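Local coordinates for protein 3-hydroxyadipyl-CoA dehydrogenase (Escherichia coli, PDB 3MOG) that oxidises (3S)-3-hydroxyadipyl-CoA to 3-oxoadipyl-CoA with NAD+ in the degradation of phenylacetate, at residues H184-F189 / K407-E412; V191-R196 / E256-P261. All coordinates share one frame; numbering follows the deposited sequence.

Interaction 1. Residues H184-F189 / K407-E412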
loop_
_atom_site.group_PDB
_atom_site.type_symbol
_atom_site.label_atom_id
_atom_site.label_comp_id
_atom_site.label_asym_id
_atom_site.label_seq_id
_atom_site.Cartn_x
_atom_site.Cartn_y
_atom_site.Cartn_z
ATOM N N HIS C 184 -11.728 7.953 20.426
ATOM C CA HIS C 184 -12.641 8.105 19.301
ATOM C C HIS C 184 -12.763 6.776 18.582
ATOM O O HIS C 184 -11.963 5.864 18.814
ATOM C CB HIS C 184 -12.140 9.187 18.336
ATOM C CG HIS C 184 -13.215 9.764 17.468
ATOM N ND1 HIS C 184 -14.234 10.547 17.967
ATOM C CD2 HIS C 184 -13.434 9.666 16.134
ATOM C CE1 HIS C 184 -15.035 10.908 16.978
ATOM N NE2 HIS C 184 -14.570 10.388 15.856
ATOM N N SER C 185 -13.760 6.666 17.711
ATOM C CA SER C 185 -14.014 5.436 16.995
ATOM C C SER C 185 -13.082 5.239 15.798
ATOM O O SER C 185 -13.514 5.229 14.650
ATOM C CB SER C 185 -15.486 5.380 16.560
ATOM O OG SER C 185 -15.812 4.047 16.251
ATOM N N THR C 186 -11.799 5.061 16.079
ATOM C CA THR C 186 -10.809 4.831 15.038
ATOM C C THR C 186 -10.386 3.363 15.120
ATOM O O THR C 186 -10.526 2.748 16.182
ATOM C CB THR C 186 -9.607 5.780 15.237
ATOM O OG1 THR C 186 -9.077 5.595 16.556
ATOM C CG2 THR C 186 -10.045 7.228 15.056
ATOM N N PRO C 187 -9.882 2.794 14.007
ATOM C CA PRO C 187 -9.549 1.367 13.958
ATOM C C PRO C 187 -8.626 0.912 15.086
ATOM O O PRO C 187 -7.543 1.484 15.263
ATOM C CB PRO C 187 -8.804 1.226 12.632
ATOM C CG PRO C 187 -9.286 2.358 11.797
ATOM C CD PRO C 187 -9.584 3.469 12.727
ATOM N N GLY C 188 -9.072 -0.108 15.823
ATOM C CA GLY C 188 -8.288 -0.747 16.882
ATOM C C GLY C 188 -8.354 -0.016 18.213
ATOM O O GLY C 188 -7.697 -0.418 19.167
ATOM N N PHE C 189 -9.144 1.056 18.263
ATOM C CA PHE C 189 -9.251 1.969 19.419
ATOM C C PHE C 189 -7.870 2.403 19.957
ATOM O O PHE C 189 -7.084 3.000 19.212
ATOM C CB PHE C 189 -10.186 1.400 20.501
ATOM C CG PHE C 189 -11.565 0.987 19.985
ATOM C CD1 PHE C 189 -12.181 1.662 18.921
ATOM C CD2 PHE C 189 -12.254 -0.055 20.598
ATOM C CE1 PHE C 189 -13.434 1.286 18.462
ATOM C CE2 PHE C 189 -13.514 -0.440 20.151
ATOM C CZ PHE C 189 -14.107 0.229 19.081
ATOM N N LYS C 407 -2.726 11.997 16.485
ATOM C CA LYS C 407 -3.962 12.005 15.705
ATOM C C LYS C 407 -5.216 12.181 16.568
ATOM O O LYS C 407 -6.334 12.059 16.075
ATOM C CB LYS C 407 -4.078 10.739 14.842
ATOM C CG LYS C 407 -2.910 10.459 13.929
ATOM C CD LYS C 407 -2.659 11.568 12.959
ATOM C CE LYS C 407 -1.585 11.167 11.968
ATOM N NZ LYS C 407 -1.923 9.876 11.296
ATOM N N GLY C 408 -5.024 12.443 17.853
ATOM C CA GLY C 408 -6.123 12.755 18.758
ATOM C C GLY C 408 -7.019 11.582 19.094
ATOM O O GLY C 408 -8.178 11.780 19.435
ATOM N N VAL C 409 -6.485 10.362 18.995
ATOM C CA VAL C 409 -7.233 9.151 19.365
ATOM C C VAL C 409 -7.650 9.167 20.838
ATOM O O VAL C 409 -8.776 8.803 21.150
ATOM C CB VAL C 409 -6.448 7.857 19.045
ATOM C CG1 VAL C 409 -7.241 6.612 19.444
ATOM C CG2 VAL C 409 -6.126 7.794 17.562
ATOM N N ALA C 410 -6.747 9.623 21.714
ATOM C CA ALA C 410 -6.937 9.600 23.163
ATOM C C ALA C 410 -5.897 10.514 23.832
ATOM O O ALA C 410 -4.924 10.929 23.190
ATOM C CB ALA C 410 -6.793 8.171 23.686
ATOM N N SER C 411 -6.082 10.810 25.114
ATOM C CA SER C 411 -5.092 11.601 25.855
ATOM C C SER C 411 -3.856 10.755 26.122
ATOM O O SER C 411 -3.922 9.526 26.062
ATOM C CB SER C 411 -5.667 12.069 27.187
ATOM O OG SER C 411 -5.837 10.957 28.073
ATOM N N GLU C 412 -2.734 11.406 26.417
ATOM C CA GLU C 412 -1.515 10.685 26.790
ATOM C C GLU C 412 -1.750 9.744 27.979
ATOM O O GLU C 412 -1.378 8.558 27.930
ATOM C CB GLU C 412 -0.360 11.657 27.082
ATOM C CG GLU C 412 0.842 10.989 27.748
ATOM C CD GLU C 412 1.947 11.958 28.095
ATOM O OE1 GLU C 412 2.878 12.113 27.274
ATOM O OE2 GLU C 412 1.871 12.561 29.190
#
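Val-409 is the residue of 407-412 that meets the other segment most closely, touching His-184, Thr-186 and Phe-189. The approach to it begins at Lys-407, where the chain leaves helix 390-406. Gly-408 follows with positive phi as the C-prime residue of a Schellman motif: its own N bonds back to Leu-405 O, and Val-409 N to Ala-404 O. The amide of Val-409 finishes the helix in this way, while its carbonyl faces the other segment. His-184 N, at the end of strand 179-184, donates to Val-409 O over 3.2 Å. The oxygen is approached in the carbonyl plane, and the N-H is moderately bent, at 151°.

The isopropyl group makes the van der Waals part of the contact, against two oxygens. CG1 of Val-409, set opposite its own backbone N (chi1 180°), touches both Thr-186 and Phe-189. It lies 3.6 Å from Thr-186 OG1 and equally 3.6 Å from the carbonyl O of Phe-189, while CG2 is 3.8 Å from the same threonine hydroxyl. These two oxygens stand at opposite ends of a type II beta turn, Thr-186 to Phe-189, closed by Phe-189 N on Thr-186 O at 3.0 Å, with Gly-188 supplying the positive phi. The turn follows the last strand of the NAD-binding Rossmann-type sheet, whereas Val-409 belongs to the second of two C-terminal-type helical domains. Thr-186 holds OG1 between its backbone N and carbonyl carbon (chi1 56°), facing the valine methyls, whereas the Phe-189 ring leads off to Glu-154 and Val-156 on strand 152-157.

Beyond the valine, Ala-410 packs on Ile-190. Ser-411 then N-caps helix 412-422 with OG on Asp-414 N, and Glu-412, in the first turn, forms a salt bridge with Arg-466.

Interaction 2. Residues V191-R196 / E256-P261; sequences VNRVAR and ERRFLP
Asp-403 OD2 is gripped from both segments, by salt bridges from Arg-193 NH2 and Arg-258 NH1, and this shared carboxylate brings the two nitrogens within 3.9 Å of each other. Their guanidinium planes are turned 51° apart, with Arg-193 NH2 lying at the edge of the Arg-258 group. Another place on that edge is taken by Glu-256, whose OE1 forms a salt bridge to Arg-258 NH2 at 3.0 Å. Glu-400 binds Arg-258 NE as well, and the acids probably offset much of the positive charge. Over the centre of the Arg-258 guanidinium lies CE1 of its neighbour Phe-259, 4.0 Å above the plane.

The Phe-259 ring is met from segment 191-196. Arg-193 O stands at its edge, 3.7 Å from CE2 and close to the ring plane, whereas Arg-193 CG reaches CZ at 4.0 Å from a position well off that plane. Arg-196 CB lies at the edge, in plane, 3.8 Å from CD2, and CG touches the same carbon from out of the plane. The arginine then bends at chi2 (-54°) and again at chi3, folding back so that NE donates to Asn-192 O over 2.9 Å with an N-H angle of 147°. Its NH1 continues to Thr-246 OG1. An alanine here would keep the CB contact but would probably leave Asn-192 O and Thr-246 without their arginine donor and part of the phenylalanine rim uncovered.

Phe-253 brings a second ring against Phe-259. Both segments belong to the first C-terminal-type domain; helix 390-406 of the second brings Glu-400 and Asp-403 against the arginines, and helix 239-252 packs Val-245 on Arg-196.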
loop_
_atom_site.group_PDB
_atom_site.type_symbol
_atom_site.label_atom_id
_atom_site.label_comp_id
_atom_site.label_asym_id
_atom_site.label_seq_id
_atom_site.Cartn_x
_atom_site.Cartn_y
_atom_site.Cartn_z
ATOM N N VAL C 191 -6.019 0.027 22.580
ATOM C CA VAL C 191 -5.339 -1.233 22.886
ATOM C C VAL C 191 -5.028 -2.100 21.656
ATOM O O VAL C 191 -3.887 -2.479 21.456
ATOM C CB VAL C 191 -6.107 -2.077 23.953
ATOM C CG1 VAL C 191 -5.350 -3.360 24.238
ATOM C CG2 VAL C 191 -6.306 -1.287 25.234
ATOM N N ASN C 192 -6.021 -2.398 20.832
ATOM C CA ASN C 192 -5.792 -3.240 19.643
ATOM C C ASN C 192 -4.889 -2.575 18.607
ATOM O O ASN C 192 -4.253 -3.252 17.819
ATOM C CB ASN C 192 -7.117 -3.632 18.970
ATOM C CG ASN C 192 -7.770 -4.851 19.589
ATOM O OD1 ASN C 192 -7.144 -5.623 20.309
ATOM N ND2 ASN C 192 -9.049 -5.042 19.281
ATOM N N ARG C 193 -4.852 -1.248 18.610
ATOM C CA ARG C 193 -3.998 -0.496 17.697
ATOM C C ARG C 193 -2.550 -0.438 18.178
ATOM O O ARG C 193 -1.638 -0.752 17.424
ATOM C CB ARG C 193 -4.551 0.921 17.504
ATOM C CG ARG C 193 -3.741 1.790 16.562
ATOM C CD ARG C 193 -3.836 3.229 16.987
ATOM N NE ARG C 193 -3.198 4.159 16.062
ATOM C CZ ARG C 193 -3.829 5.154 15.448
ATOM N NH1 ARG C 193 -5.127 5.312 15.619
ATOM N NH2 ARG C 193 -3.170 5.966 14.629
ATOM N N VAL C 194 -2.347 -0.046 19.433
ATOM C CA VAL C 194 -0.997 0.164 19.980
ATOM C C VAL C 194 -0.254 -1.152 20.236
ATOM O O VAL C 194 0.961 -1.203 20.091
ATOM C CB VAL C 194 -1.036 1.082 21.242
ATOM C CG1 VAL C 194 0.340 1.265 21.895
ATOM C CG2 VAL C 194 -1.631 2.417 20.875
ATOM N N ALA C 195 -0.988 -2.215 20.562
ATOM C CA ALA C 195 -0.404 -3.547 20.741
ATOM C C ALA C 195 0.155 -4.189 19.480
ATOM O O ALA C 195 0.970 -5.104 19.577
ATOM C CB ALA C 195 -1.424 -4.498 21.374
ATOM N N ARG C 196 -0.291 -3.743 18.309
ATOM C CA ARG C 196 0.084 -4.403 17.047
ATOM C C ARG C 196 1.595 -4.694 16.841
ATOM O O ARG C 196 1.943 -5.811 16.447
ATOM C CB ARG C 196 -0.492 -3.659 15.833
ATOM C CG ARG C 196 -2.000 -3.804 15.597
ATOM C CD ARG C 196 -2.437 -5.277 15.522
ATOM N NE ARG C 196 -3.054 -5.717 16.779
ATOM C CZ ARG C 196 -3.324 -6.976 17.093
ATOM N NH1 ARG C 196 -3.033 -7.963 16.247
ATOM N NH2 ARG C 196 -3.891 -7.251 18.262
ATOM N N GLU C 256 -1.812 0.318 5.513
ATOM C CA GLU C 256 -0.628 0.873 6.181
ATOM C C GLU C 256 0.381 -0.209 6.563
ATOM O O GLU C 256 0.033 -1.156 7.264
ATOM C CB GLU C 256 -1.043 1.594 7.474
ATOM C CG GLU C 256 -1.565 3.004 7.309
ATOM C CD GLU C 256 -0.509 4.014 6.862
ATOM O OE1 GLU C 256 0.688 3.831 7.194
ATOM O OE2 GLU C 256 -0.898 5.002 6.188
ATOM N N ARG C 257 1.635 -0.023 6.159
ATOM C CA ARG C 257 2.633 -1.087 6.226
ATOM C C ARG C 257 3.154 -1.313 7.633
ATOM O O ARG C 257 3.730 -2.362 7.903
ATOM C CB ARG C 257 3.818 -0.833 5.284
ATOM C CG ARG C 257 3.530 -0.177 3.931
ATOM C CD ARG C 257 2.723 -1.051 2.996
ATOM N NE ARG C 257 3.346 -2.339 2.679
ATOM C CZ ARG C 257 2.731 -3.294 1.980
ATOM N NH1 ARG C 257 1.499 -3.090 1.535
ATOM N NH2 ARG C 257 3.336 -4.446 1.723
ATOM N N ARG C 258 2.946 -0.356 8.540
ATOM C CA ARG C 258 3.217 -0.644 9.958
ATOM C C ARG C 258 2.207 -1.615 10.590
ATOM O O ARG C 258 2.412 -2.117 11.701
ATOM C CB ARG C 258 3.421 0.643 10.784
ATOM C CG ARG C 258 2.202 1.509 10.997
ATOM C CD ARG C 258 2.637 2.911 11.412
ATOM N NE ARG C 258 1.557 3.639 12.072
ATOM C CZ ARG C 258 0.604 4.326 11.442
ATOM N NH1 ARG C 258 -0.332 4.943 12.154
ATOM N NH2 ARG C 258 0.573 4.393 10.112
ATOM N N PHE C 259 1.125 -1.901 9.868
ATOM C CA PHE C 259 0.166 -2.907 10.308
ATOM C C PHE C 259 0.139 -4.158 9.391
ATOM O O PHE C 259 -0.790 -4.943 9.451
ATOM C CB PHE C 259 -1.244 -2.301 10.461
ATOM C CG PHE C 259 -1.328 -1.197 11.479
ATOM C CD1 PHE C 259 -1.734 0.082 11.103
ATOM C CD2 PHE C 259 -0.990 -1.431 12.816
ATOM C CE1 PHE C 259 -1.813 1.115 12.042
ATOM C CE2 PHE C 259 -1.059 -0.405 13.764
ATOM C CZ PHE C 259 -1.475 0.870 13.377
ATOM N N LEU C 260 1.161 -4.324 8.557
ATOM C CA LEU C 260 1.302 -5.480 7.670
ATOM C C LEU C 260 1.119 -6.832 8.379
ATOM O O LEU C 260 1.691 -7.063 9.450
ATOM C CB LEU C 260 2.674 -5.444 6.985
ATOM C CG LEU C 260 2.890 -6.265 5.710
ATOM C CD1 LEU C 260 1.957 -5.794 4.600
ATOM C CD2 LEU C 260 4.345 -6.180 5.262
ATOM N N PRO C 261 0.283 -7.714 7.807
ATOM C CA PRO C 261 0.210 -9.086 8.345
ATOM C C PRO C 261 1.449 -9.925 7.991
ATOM O O PRO C 261 2.249 -9.517 7.151
ATOM C CB PRO C 261 -1.072 -9.655 7.707
ATOM C CG PRO C 261 -1.883 -8.405 7.336
ATOM C CD PRO C 261 -0.839 -7.421 6.901
#

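Overall arrangement
Arg-193 joins the two contacts, whose centres lie about 13 Å apart: its guanidinium, with NH1 3.3 Å from Val-409 CG2, packs beside interaction 1 while its NH2 serves the ion network of interaction 2. Interaction 1 is partly buried and lies further from the centre of the chain. One backbone hydrogen bond and valine methyls hold the loop after strand 179-184 to the loop between helices 390-406 and 412-422. Interaction 2 is buried and joins two parts of the first C-terminal-type domain through a phenylalanine rim and arginines paired with acids. Both contacts border helix 390-406, interaction 1 at its C-terminal end and interaction 2 beside its Glu-400 and Asp-403.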